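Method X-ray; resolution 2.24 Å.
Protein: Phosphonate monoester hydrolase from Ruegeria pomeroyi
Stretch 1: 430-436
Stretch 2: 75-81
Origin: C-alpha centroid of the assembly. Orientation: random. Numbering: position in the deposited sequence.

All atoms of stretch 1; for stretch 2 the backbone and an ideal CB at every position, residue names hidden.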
ATOM      1  N   TYR A 430      32.836 -21.905  -5.804  1.00 19.70           N
ATOM      2  CA  TYR A 430      32.596 -22.261  -4.414  1.00 18.27           C
ATOM      3  C   TYR A 430      31.098 -22.121  -4.150  1.00 20.99           C
ATOM      4  O   TYR A 430      30.417 -21.407  -4.877  1.00 20.89           O
ATOM      5  CB  TYR A 430      33.393 -21.324  -3.460  1.00 18.62           C
ATOM      6  CG  TYR A 430      32.983 -19.874  -3.534  1.00 20.83           C
ATOM      7  CD1 TYR A 430      31.905 -19.395  -2.793  1.00 22.76           C
ATOM      8  CD2 TYR A 430      33.644 -18.987  -4.373  1.00 22.29           C
ATOM      9  CE1 TYR A 430      31.494 -18.065  -2.891  1.00 22.22           C
ATOM     10  CE2 TYR A 430      33.248 -17.656  -4.475  1.00 23.53           C
ATOM     11  CZ  TYR A 430      32.174 -17.196  -3.728  1.00 26.90           C
ATOM     12  OH  TYR A 430      31.779 -15.881  -3.859  1.00 22.79           O
ATOM     13  N   SER A 431      30.595 -22.761  -3.093  1.00 14.95           N
ATOM     14  CA  SER A 431      29.199 -22.611  -2.682  1.00 12.16           C
ATOM     15  C   SER A 431      29.166 -21.936  -1.305  1.00 13.87           C
ATOM     16  O   SER A 431      30.154 -21.931  -0.561  1.00 13.20           O
ATOM     17  CB  SER A 431      28.448 -23.946  -2.710  1.00 14.98           C
ATOM     18  OG  SER A 431      28.941 -24.839  -1.725  1.00 20.40           O
ATOM     19  N   PHE A 432      28.050 -21.307  -0.998  1.00 10.87           N
ATOM     20  CA  PHE A 432      27.902 -20.544   0.224  1.00 11.75           C
ATOM     21  C   PHE A 432      26.588 -20.888   0.976  1.00 16.63           C
ATOM     22  O   PHE A 432      25.499 -20.862   0.384  1.00 17.22           O
ATOM     23  CB  PHE A 432      27.971 -19.040  -0.146  1.00 13.27           C
ATOM     24  CG  PHE A 432      27.836 -18.079   1.001  1.00 14.51           C
ATOM     25  CD1 PHE A 432      28.950 -17.695   1.742  1.00 15.91           C
ATOM     26  CD2 PHE A 432      26.605 -17.517   1.313  1.00 16.23           C
ATOM     27  CE1 PHE A 432      28.832 -16.777   2.775  1.00 16.25           C
ATOM     28  CE2 PHE A 432      26.488 -16.599   2.339  1.00 18.04           C
ATOM     29  CZ  PHE A 432      27.597 -16.249   3.077  1.00 16.62           C
ATOM     30  N   SER A 433      26.700 -21.153   2.278  1.00 11.31           N
ATOM     31  CA  SER A 433      25.551 -21.442   3.143  1.00 10.95           C
ATOM     32  C   SER A 433      25.589 -20.602   4.411  1.00 14.92           C
ATOM     33  O   SER A 433      26.649 -20.178   4.833  1.00 15.51           O
ATOM     34  CB  SER A 433      25.475 -22.932   3.498  1.00 14.07           C
ATOM     35  OG  SER A 433      25.403 -23.716   2.323  1.00 20.42           O
ATOM     36  N   GLU A 434      24.430 -20.362   5.008  1.00 12.69           N
ATOM     37  CA  GLU A 434      24.281 -19.589   6.234  1.00 12.14           C
ATOM     38  C   GLU A 434      23.385 -20.314   7.247  1.00 15.55           C
ATOM     39  O   GLU A 434      22.510 -21.104   6.877  1.00 13.48           O
ATOM     40  CB  GLU A 434      23.682 -18.202   5.943  1.00 12.79           C
ATOM     41  CG  GLU A 434      24.593 -17.257   5.190  1.00 14.80           C
ATOM     42  CD  GLU A 434      23.953 -15.908   4.947  1.00 18.93           C
ATOM     43  OE1 GLU A 434      23.976 -15.060   5.867  1.00 14.27           O
ATOM     44  OE2 GLU A 434      23.293 -15.753   3.898  1.00 13.18           O
ATOM     45  N   LEU A 435      23.585 -20.004   8.529  1.00 13.47           N
ATOM     46  CA  LEU A 435      22.775 -20.557   9.615  1.00 13.88           C
ATOM     47  C   LEU A 435      22.665 -19.490  10.676  1.00 16.47           C
ATOM     48  O   LEU A 435      23.475 -18.570  10.703  1.00 17.00           O
ATOM     49  CB  LEU A 435      23.440 -21.849  10.179  1.00 14.39           C
ATOM     50  CG  LEU A 435      22.602 -22.758  11.095  1.00 20.27           C
ATOM     51  CD1 LEU A 435      21.597 -23.586  10.300  1.00 20.51           C
ATOM     52  CD2 LEU A 435      23.507 -23.706  11.885  1.00 24.34           C
ATOM     53  N   ASP A 436      21.616 -19.553  11.487  1.00 12.61           N
ATOM     54  CA  ASP A 436      21.445 -18.621  12.587  1.00 12.22           C
ATOM     55  C   ASP A 436      21.211 -19.461  13.824  1.00 19.84           C
ATOM     56  O   ASP A 436      20.246 -20.241  13.868  1.00 20.51           O
ATOM     57  CB  ASP A 436      20.315 -17.592  12.359  1.00 13.49           C
ATOM     58  CG  ASP A 436      20.382 -16.454  13.368  1.00 21.06           C
ATOM     59  OD1 ASP A 436      20.117 -16.702  14.557  1.00 22.44           O
ATOM     60  OD2 ASP A 436      20.806 -15.350  12.989  1.00 29.06           O
ATOM     61  N   UNK A  75      25.175 -29.764  -5.446  1.00 15.64           N
ATOM     62  CA  UNK A  75      24.058 -28.889  -5.109  1.00 14.55           C
ATOM     63  C   UNK A  75      23.862 -28.765  -3.604  1.00 17.94           C
ATOM     64  O   UNK A  75      23.697 -29.766  -2.901  1.00 15.45           O
ATOM     65  CB  UNK A  75      22.772 -29.406  -5.758  1.00 14.55           C
ATOM     66  N   UNK A  76      23.870 -27.513  -3.110  1.00 14.60           N
ATOM     67  CA  UNK A  76      23.784 -27.231  -1.685  1.00 12.47           C
ATOM     68  C   UNK A  76      22.726 -26.227  -1.338  1.00 15.60           C
ATOM     69  O   UNK A  76      22.541 -25.248  -2.051  1.00 15.22           O
ATOM     70  CB  UNK A  76      25.135 -26.734  -1.167  1.00 12.47           C
ATOM     71  N   UNK A  77      22.041 -26.460  -0.206  1.00 13.53           N
ATOM     72  CA  UNK A  77      21.078 -25.512   0.353  1.00 13.29           C
ATOM     73  C   UNK A  77      21.914 -24.285   0.829  1.00 16.75           C
ATOM     74  O   UNK A  77      23.004 -24.487   1.367  1.00 16.89           O
ATOM     75  CB  UNK A  77      20.268 -26.136   1.491  1.00 13.29           C
ATOM     76  N   UNK A  78      21.451 -23.040   0.592  1.00 12.77           N
ATOM     77  CA  UNK A  78      22.187 -21.838   1.007  1.00 11.97           C
ATOM     78  C   UNK A  78      21.881 -21.453   2.448  1.00 18.66           C
ATOM     79  O   UNK A  78      22.516 -20.553   3.008  1.00 19.27           O
ATOM     80  CB  UNK A  78      21.853 -20.667   0.081  1.00 11.97           C
ATOM     81  N   UNK A  79      20.896 -22.116   3.053  1.00 16.27           N
ATOM     82  CA  UNK A  79      20.541 -21.842   4.440  1.00 16.04           C
ATOM     83  C   UNK A  79      19.774 -22.958   5.073  1.00 18.51           C
ATOM     84  O   UNK A  79      19.328 -23.856   4.378  1.00 19.27           O
ATOM     85  CB  UNK A  79      19.724 -20.552   4.535  1.00 16.04           C
ATOM     86  N   UNK A  80      19.605 -22.876   6.392  1.00 13.50           N
ATOM     87  CA  UNK A  80      18.887 -23.846   7.193  1.00 13.80           C
ATOM     88  C   UNK A  80      18.290 -23.180   8.460  1.00 19.96           C
ATOM     89  O   UNK A  80      18.799 -22.128   8.911  1.00 18.37           O
ATOM     90  CB  UNK A  80      19.820 -24.997   7.575  1.00 13.80           C
ATOM     91  N   UNK A  81      17.203 -23.755   9.034  1.00 18.46           N
ATOM     92  CA  UNK A  81      16.479 -24.971   8.618  1.00 19.39           C
ATOM     93  C   UNK A  81      15.404 -24.744   7.554  1.00 28.15           C
ATOM     94  O   UNK A  81      15.580 -23.904   6.682  1.00 27.69           O
ATOM     95  CB  UNK A  81      15.824 -25.611   9.844  1.00 19.39           C
TER

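The two segments run in nearly the same direction, 10° apart between their ends. The CA atoms of Ser431 and position 76 are 7.2 Å apart; the segments come closest midway, at 4.0 Å between the CA atoms of Ser433 and position 78, before parting again to 5.6 Å between those of Leu435 and position 80.

At position 75 the CA-to-CB bond points away from stretch 1, and nothing of that stretch lies within 5.5 Å of the ideal CB. Stretch 1 therefore sets no preference, and the extended backbone would accept most side chains. The residue is His75, whose ND1 is hydrogen-bonded elsewhere in the structure.

Position 76 turns toward stretch 1 across a wide gap. Its ideal CB is 4.3 Å from Ser431 OG and 4.6 Å from Ser433 OG, and the backbone is extended. A small polar residue could address these hydroxyls, while a larger, aromatic one could fill the space beside them. Tyr76 takes the second course: with chi1 at m, its ring passes obliquely by Ser431, and CD1 comes to 3.9 Å from Ser431 OG, a packing contact.

At position 77 the CA-to-CB bond is sideways and no atom of stretch 1 is within reach of the ideal CB, so many residues would fit. What matters to stretch 1 here is the backbone: Ser433 OG donates a hydrogen bond to the carbonyl O of residue 77 at 2.7 Å. The residue is Ser77, which directs its own OG along its stretch to the O of residue 79, at 2.7 Å.

Position 78 lies where the backbones are closest. Its O accepts a hydrogen bond from Glu434 N at 2.8 Å and also meets Ser433 CA at 3.2 Å in a CA-H...O contact. The CA-to-CB bond is sideways and the ideal CB sits 3.7 Å from Phe432 O, so several side chains could suit, apolar or polar, a branched aliphatic one among them. The residue is Val78; its CB packs 3.5 Å from Phe432 O. A water links the stretches nearby, donating to both Val78 O and Glu434 OE2, each at 2.8 Å.

At position 79 the ideal CB is 3.7 Å from Glu434 O, an acceptor that invites a short side chain carrying a donor; serine, threonine or perhaps cysteine would suit. Thr79, with chi1 at t, donates from OG1 to Glu434 O at 2.9 Å. The same oxygen receives a CA-H...O contact from Thr79 CA at 3.2 Å.

Position 80 has its ideal CB 3.5 Å from Leu435 CD1, while its N gives a weak hydrogen bond to Glu434 O at 3.4 Å. An apolar residue could pack on the leucine, and so could the aliphatic base of a polar one. Asn80 does the latter: its CB lies 3.5 Å from Leu435 CD1, and its ND2 is hydrogen-bonded elsewhere in the structure.

Position 81 makes no contact with stretch 1, and its phi of -86° is compatible with proline. Pro81 follows a cis peptide bond and occupies the N-cap position of a helix.

Stretch 2, residues 75-81: HYSVTNP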
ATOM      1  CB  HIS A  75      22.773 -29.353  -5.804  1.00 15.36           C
ATOM      2  CG  HIS A  75      21.657 -28.365  -5.718  1.00 18.56           C
ATOM      3  ND1 HIS A  75      21.669 -27.197  -6.461  1.00 20.47           N
ATOM      4  CD2 HIS A  75      20.540 -28.387  -4.959  1.00 20.21           C
ATOM      5  CE1 HIS A  75      20.553 -26.559  -6.147  1.00 19.67           C
ATOM      6  NE2 HIS A  75      19.846 -27.229  -5.243  1.00 19.84           N
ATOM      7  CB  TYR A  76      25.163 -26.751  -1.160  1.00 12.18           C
ATOM      8  CG  TYR A  76      26.237 -27.814  -1.231  1.00 12.65           C
ATOM      9  CD1 TYR A  76      26.933 -28.055  -2.414  1.00 14.87           C
ATOM     10  CD2 TYR A  76      26.550 -28.596  -0.123  1.00 11.93           C
ATOM     11  CE1 TYR A  76      27.842 -29.112  -2.520  1.00 11.57           C
ATOM     12  CE2 TYR A  76      27.498 -29.623  -0.208  1.00 11.66           C
ATOM     13  CZ  TYR A  76      28.142 -29.871  -1.411  1.00 16.23           C
ATOM     14  OH  TYR A  76      29.091 -30.863  -1.533  1.00 23.36           O
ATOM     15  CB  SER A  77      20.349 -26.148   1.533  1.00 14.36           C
ATOM     16  OG  SER A  77      19.436 -25.214   2.079  1.00 22.80           O
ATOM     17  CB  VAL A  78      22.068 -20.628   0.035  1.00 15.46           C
ATOM     18  CG1 VAL A  78      22.349 -21.039  -1.400  1.00 14.93           C
ATOM     19  CG2 VAL A  78      20.709 -19.930   0.155  1.00 14.60           C
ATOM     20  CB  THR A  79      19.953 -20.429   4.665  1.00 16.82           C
ATOM     21  OG1 THR A  79      19.889 -20.164   6.066  1.00 17.42           O
ATOM     22  CG2 THR A  79      18.613 -20.249   4.023  1.00  9.30           C
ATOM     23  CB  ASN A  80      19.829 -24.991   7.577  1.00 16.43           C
ATOM     24  CG  ASN A  80      19.602 -26.240   6.786  1.00 28.88           C
ATOM     25  OD1 ASN A  80      18.477 -26.701   6.656  1.00 25.52           O
ATOM     26  ND2 ASN A  80      20.666 -26.857   6.319  1.00  8.05           N
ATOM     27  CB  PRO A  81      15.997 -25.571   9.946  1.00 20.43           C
ATOM     28  CG  PRO A  81      16.041 -24.427  10.958  1.00 25.27           C
ATOM     29  CD  PRO A  81      16.605 -23.202  10.256  1.00 20.76           C
TER
HETATM   30  O   HOH W   1      25.331 -23.542  -1.069  1.00  9.57           O
HETATM   31  O   HOH W   2      22.292 -17.874   2.292  1.00  9.76           O
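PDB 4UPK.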